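Local coordinates for CPXV203 protein (Cowpox virus, PDB 4HKJ) that probably binds MHC class I molecules and keeps them from reaching the cell surface, as an immune-evasion protein of the poxvirus T4 family, at residues V55-Q60 with K102-S107; F119-Y124 with H131-Y136. All coordinates share one frame; numbering follows the deposited sequence.

Contact 1: residues V55-Q60 with K102-S107; sequences VVVHDQ and KHILIS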
# COMPACT_ATOMS: atom_id res chain seq x y z
N VAL D 55 14.77 1.45 -18.98
CA VAL D 55 13.74 0.43 -18.92
C VAL D 55 13.24 0.04 -20.31
O VAL D 55 12.93 0.89 -21.13
CB VAL D 55 12.55 0.90 -18.06
CG1 VAL D 55 11.49 -0.18 -17.97
CG2 VAL D 55 13.03 1.30 -16.67
N VAL D 56 13.16 -1.27 -20.55
CA VAL D 56 12.67 -1.80 -21.81
C VAL D 56 11.32 -2.47 -21.61
O VAL D 56 11.15 -3.30 -20.71
CB VAL D 56 13.66 -2.82 -22.41
CG1 VAL D 56 13.14 -3.34 -23.73
CG2 VAL D 56 15.03 -2.19 -22.59
N VAL D 57 10.35 -2.11 -22.45
CA VAL D 57 9.01 -2.69 -22.36
C VAL D 57 8.61 -3.36 -23.68
O VAL D 57 8.54 -2.70 -24.72
CB VAL D 57 7.96 -1.63 -21.99
CG1 VAL D 57 6.58 -2.26 -21.88
CG2 VAL D 57 8.34 -0.94 -20.69
N HIS D 58 8.35 -4.66 -23.63
CA HIS D 58 7.96 -5.41 -24.82
C HIS D 58 6.56 -5.99 -24.70
O HIS D 58 5.95 -5.97 -23.63
CB HIS D 58 8.95 -6.55 -25.08
CG HIS D 58 10.27 -6.10 -25.61
ND1 HIS D 58 10.42 -5.52 -26.85
CD2 HIS D 58 11.51 -6.15 -25.07
CE1 HIS D 58 11.69 -5.23 -27.06
NE2 HIS D 58 12.37 -5.61 -25.99
N ASP D 59 6.05 -6.50 -25.82
CA ASP D 59 4.82 -7.28 -25.83
C ASP D 59 5.09 -8.62 -26.52
O ASP D 59 6.13 -8.80 -27.15
CB ASP D 59 3.67 -6.52 -26.51
CG ASP D 59 4.02 -6.03 -27.91
OD1 ASP D 59 4.95 -6.58 -28.54
OD2 ASP D 59 3.34 -5.09 -28.38
N GLN D 60 4.15 -9.55 -26.41
CA GLN D 60 4.32 -10.87 -27.01
C GLN D 60 3.91 -10.91 -28.48
O GLN D 60 3.62 -11.98 -29.02
CB GLN D 60 3.58 -11.94 -26.20
CG GLN D 60 4.20 -12.23 -24.85
CD GLN D 60 3.52 -13.38 -24.12
OE1 GLN D 60 2.60 -14.00 -24.65
NE2 GLN D 60 3.97 -13.66 -22.90
N LYS D 102 -1.52 -7.55 -25.02
CA LYS D 102 -1.93 -7.37 -23.63
C LYS D 102 -1.04 -8.15 -22.67
O LYS D 102 -1.29 -8.19 -21.46
CB LYS D 102 -3.40 -7.74 -23.45
CG LYS D 102 -4.35 -6.82 -24.19
CD LYS D 102 -5.81 -7.20 -23.96
CE LYS D 102 -6.14 -8.55 -24.58
NZ LYS D 102 -7.59 -8.88 -24.41
N HIS D 103 0.01 -8.76 -23.20
CA HIS D 103 1.03 -9.39 -22.38
C HIS D 103 2.29 -8.52 -22.37
O HIS D 103 3.00 -8.43 -23.37
CB HIS D 103 1.36 -10.80 -22.88
CG HIS D 103 0.38 -11.84 -22.43
ND1 HIS D 103 -0.85 -12.01 -23.03
CD2 HIS D 103 0.45 -12.75 -21.44
CE1 HIS D 103 -1.50 -12.99 -22.42
NE2 HIS D 103 -0.73 -13.46 -21.45
N ILE D 104 2.54 -7.89 -21.23
CA ILE D 104 3.62 -6.91 -21.11
C ILE D 104 4.84 -7.48 -20.39
O ILE D 104 4.72 -8.05 -19.30
CB ILE D 104 3.14 -5.65 -20.38
CG1 ILE D 104 1.93 -5.04 -21.08
CG2 ILE D 104 4.27 -4.63 -20.28
CD1 ILE D 104 2.18 -4.64 -22.51
N LEU D 105 6.01 -7.31 -20.99
CA LEU D 105 7.27 -7.69 -20.35
C LEU D 105 8.14 -6.46 -20.13
O LEU D 105 8.57 -5.81 -21.09
CB LEU D 105 8.02 -8.72 -21.18
CG LEU D 105 9.45 -9.00 -20.72
CD1 LEU D 105 9.47 -9.59 -19.31
CD2 LEU D 105 10.17 -9.92 -21.70
N ILE D 106 8.40 -6.13 -18.87
CA ILE D 106 9.18 -4.95 -18.53
C ILE D 106 10.52 -5.31 -17.89
O ILE D 106 10.57 -6.03 -16.90
CB ILE D 106 8.38 -4.02 -17.59
CG1 ILE D 106 7.13 -3.51 -18.30
CG2 ILE D 106 9.24 -2.86 -17.13
CD1 ILE D 106 6.27 -2.58 -17.47
N SER D 107 11.60 -4.80 -18.48
CA SER D 107 12.94 -5.07 -17.98
C SER D 107 13.58 -3.78 -17.46
O SER D 107 13.72 -2.81 -18.20
CB SER D 107 13.81 -5.69 -19.07
OG SER D 107 13.15 -6.78 -19.69
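The Gln60 amide lies over one face of the His103 ring, with Gln60 OE1 3.8 Å from His103 CG and the two planes 21° apart. His131 stacks on the opposite face, placing the imidazole between an amide and a second imidazole. His103 ND1, at the ring's edge, bonds to the Asp99 carbonyl. The amide carbon Gln60 CD also touches His103 CB at 3.6 Å, while the backbone bond from Gln60 N to His103 O is weak.

Further along, the pairing is antiparallel, with the strand axes at 160°. His58 and Leu105 exchange two backbone bonds, His58 N to Leu105 O at 2.8 Å being nearly straight, and Val56 and Ser107 exchange two more. The non-hydrogen-bonded pair Val57–Ile106 sets its side chains side by side on the buried face, Val57 CG2 at 3.7 Å from Ile106 CG1. Val57 CG1, anti to the backbone N (chi1 -179°), also reaches Ile104 CG2 at 3.7 Å. Val56, His58, Leu105 and Ser107 point to the other face, where His58 ND1 bonds to Gly44 O.

Strand 45-50 flanks strand 53-59, strand 131-137 flanks strand 103-110, and Ile84 and Phe86 of strand 81-88 in the second sheet pack on Val55 and Val57.

Contact 2: residues F119-Y124 with H131-Y136; sequences FHTLKY and HITVKY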
# COMPACT_ATOMS: atom_id res chain seq x y z
N PHE D 119 19.58 -10.53 -11.77
CA PHE D 119 18.19 -10.23 -12.07
C PHE D 119 17.19 -11.11 -11.33
O PHE D 119 17.54 -12.16 -10.80
CB PHE D 119 17.94 -10.30 -13.57
CG PHE D 119 18.65 -9.24 -14.36
CD1 PHE D 119 18.10 -7.98 -14.50
CD2 PHE D 119 19.87 -9.51 -14.95
CE1 PHE D 119 18.76 -7.01 -15.22
CE2 PHE D 119 20.54 -8.54 -15.67
CZ PHE D 119 19.98 -7.28 -15.81
N HIS D 120 15.94 -10.66 -11.32
CA HIS D 120 14.84 -11.41 -10.74
C HIS D 120 13.58 -11.12 -11.53
O HIS D 120 13.23 -9.95 -11.76
CB HIS D 120 14.64 -11.01 -9.27
CG HIS D 120 13.42 -11.61 -8.64
ND1 HIS D 120 13.10 -12.94 -8.75
CD2 HIS D 120 12.44 -11.04 -7.90
CE1 HIS D 120 11.98 -13.18 -8.09
NE2 HIS D 120 11.55 -12.04 -7.57
N THR D 121 12.90 -12.17 -11.97
CA THR D 121 11.68 -12.01 -12.76
C THR D 121 10.45 -12.37 -11.94
O THR D 121 10.36 -13.48 -11.40
CB THR D 121 11.71 -12.85 -14.05
OG1 THR D 121 12.74 -12.36 -14.91
CG2 THR D 121 10.38 -12.78 -14.77
N LEU D 122 9.52 -11.44 -11.84
CA LEU D 122 8.30 -11.65 -11.06
C LEU D 122 7.08 -11.19 -11.84
O LEU D 122 7.07 -10.10 -12.42
CB LEU D 122 8.38 -10.89 -9.74
CG LEU D 122 7.20 -11.07 -8.78
CD1 LEU D 122 7.17 -12.48 -8.21
CD2 LEU D 122 7.24 -10.03 -7.67
N LYS D 123 6.05 -12.03 -11.87
CA LYS D 123 4.80 -11.69 -12.54
C LYS D 123 3.89 -10.94 -11.57
O LYS D 123 3.27 -11.53 -10.69
CB LYS D 123 4.12 -12.95 -13.07
CG LYS D 123 2.95 -12.68 -14.00
CD LYS D 123 2.76 -13.84 -14.96
CE LYS D 123 2.66 -15.16 -14.22
NZ LYS D 123 2.58 -16.32 -15.15
N TYR D 124 3.83 -9.62 -11.75
CA TYR D 124 3.11 -8.75 -10.82
C TYR D 124 1.60 -8.74 -11.05
O TYR D 124 0.83 -8.71 -10.09
CB TYR D 124 3.65 -7.32 -10.91
CG TYR D 124 4.91 -7.09 -10.10
CD1 TYR D 124 6.17 -7.34 -10.65
CD2 TYR D 124 4.85 -6.61 -8.80
CE1 TYR D 124 7.32 -7.12 -9.92
CE2 TYR D 124 6.00 -6.39 -8.07
CZ TYR D 124 7.23 -6.65 -8.63
OH TYR D 124 8.37 -6.43 -7.89
N HIS D 131 -1.42 -8.43 -18.55
CA HIS D 131 -0.41 -9.26 -17.89
C HIS D 131 0.88 -8.46 -17.74
O HIS D 131 1.47 -8.04 -18.73
CB HIS D 131 -0.14 -10.53 -18.70
CG HIS D 131 -1.34 -11.43 -18.85
ND1 HIS D 131 -2.29 -11.24 -19.82
CD2 HIS D 131 -1.73 -12.51 -18.15
CE1 HIS D 131 -3.22 -12.17 -19.71
NE2 HIS D 131 -2.90 -12.96 -18.70
N ILE D 132 1.31 -8.24 -16.50
CA ILE D 132 2.52 -7.47 -16.25
C ILE D 132 3.62 -8.30 -15.59
O ILE D 132 3.48 -8.73 -14.45
CB ILE D 132 2.24 -6.21 -15.40
CG1 ILE D 132 1.24 -5.29 -16.11
CG2 ILE D 132 3.53 -5.47 -15.10
CD1 ILE D 132 0.95 -4.01 -15.35
N THR D 133 4.70 -8.51 -16.33
CA THR D 133 5.86 -9.23 -15.80
C THR D 133 7.06 -8.29 -15.71
O THR D 133 7.37 -7.58 -16.67
CB THR D 133 6.22 -10.43 -16.69
OG1 THR D 133 5.06 -11.24 -16.90
CG2 THR D 133 7.30 -11.28 -16.03
N VAL D 134 7.71 -8.27 -14.56
CA VAL D 134 8.84 -7.36 -14.33
C VAL D 134 10.15 -8.09 -14.05
O VAL D 134 10.22 -8.93 -13.15
CB VAL D 134 8.54 -6.37 -13.19
CG1 VAL D 134 9.76 -5.51 -12.91
CG2 VAL D 134 7.34 -5.52 -13.53
N LYS D 135 11.17 -7.76 -14.83
CA LYS D 135 12.51 -8.30 -14.64
C LYS D 135 13.45 -7.15 -14.28
O LYS D 135 13.57 -6.19 -15.03
CB LYS D 135 12.98 -8.97 -15.93
CG LYS D 135 14.45 -9.35 -15.96
CD LYS D 135 14.88 -9.76 -17.36
CE LYS D 135 16.37 -10.07 -17.42
NZ LYS D 135 16.72 -11.29 -16.64
N TYR D 136 14.10 -7.25 -13.12
CA TYR D 136 14.95 -6.15 -12.66
C TYR D 136 16.22 -6.60 -11.94
O TYR D 136 16.26 -7.66 -11.31
CB TYR D 136 14.15 -5.19 -11.78
CG TYR D 136 13.67 -5.77 -10.47
CD1 TYR D 136 12.52 -6.55 -10.41
CD2 TYR D 136 14.36 -5.54 -9.29
CE1 TYR D 136 12.07 -7.09 -9.22
CE2 TYR D 136 13.92 -6.07 -8.09
CZ TYR D 136 12.78 -6.84 -8.06
OH TYR D 136 12.35 -7.37 -6.86
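Lys135 reaches across to Phe119 near the open end of a beta hairpin, the antiparallel pair of strands 119-126 and 131-137. Its CE sits over one face of the phenyl ring, 4.2 Å from the centroid and 22° off the normal, a CH-pi contact displaced toward the rim. The lysine is extended as far as CE and then bends (chi4 67°), which brings NZ beside Phe119 CB. Tyr109 meets the same phenyl ring at a steep interplanar angle. On this side of the hairpin Thr121 OG1 also lies against Lys135 CB, at 3.5 Å, and Thr121 CG2 meets Thr133 CG2 at 3.7 Å.

The reverse side carries His120, Leu122, Val134 and Tyr136. His120 and Tyr136 run side by side, pointing the same way, with ring planes 72° apart in an oblique pair; Tyr136 OH comes in at the edge of the imidazole, near its plane. Strand 119-126, outermost in the sheet within this chain, meets another protein here: His120 NE2 bonds to that chain's backbone, and Tyr124 makes backbone bonds to it too. The Tyr124 side chain turns back across the hairpin, crossing that of Tyr136 at about a right angle. Leu122 CD2 sits over one face of the Tyr124 ring, toward the rim, while Leu144 and Val146 of strand 141-152 also touch this tyrosine.

Two backbone bonds join Leu122 N to Val134 O and Val134 N to Leu122 O, both 2.9 Å and nearly straight. Beside them, Val134 CB lies 3.6 Å from Tyr124 CE1, oblique to that ring.

Overall arrangement
Contacts 1 and 2 belong to one mixed sheet, and their centres lie 10 Å apart. Strands 103-110 and 131-137 are its parallel neighbours, so the second strand of each contact is joined to that of the other. Two probable backbone hydrogen bonds support this: Ile104 N to His131 O at 2.7 Å, and Ile106 O to Lys135 N at 2.8 Å. Leu105 CD1 adds looser packing, 3.9 Å from Thr133 O. Contact 1 therefore lies inside the sheet, where no other chain of the assembly touches it, whereas contact 2 includes the outermost strand 119-126, which meets another protein, consistent with a role in binding MHC class I.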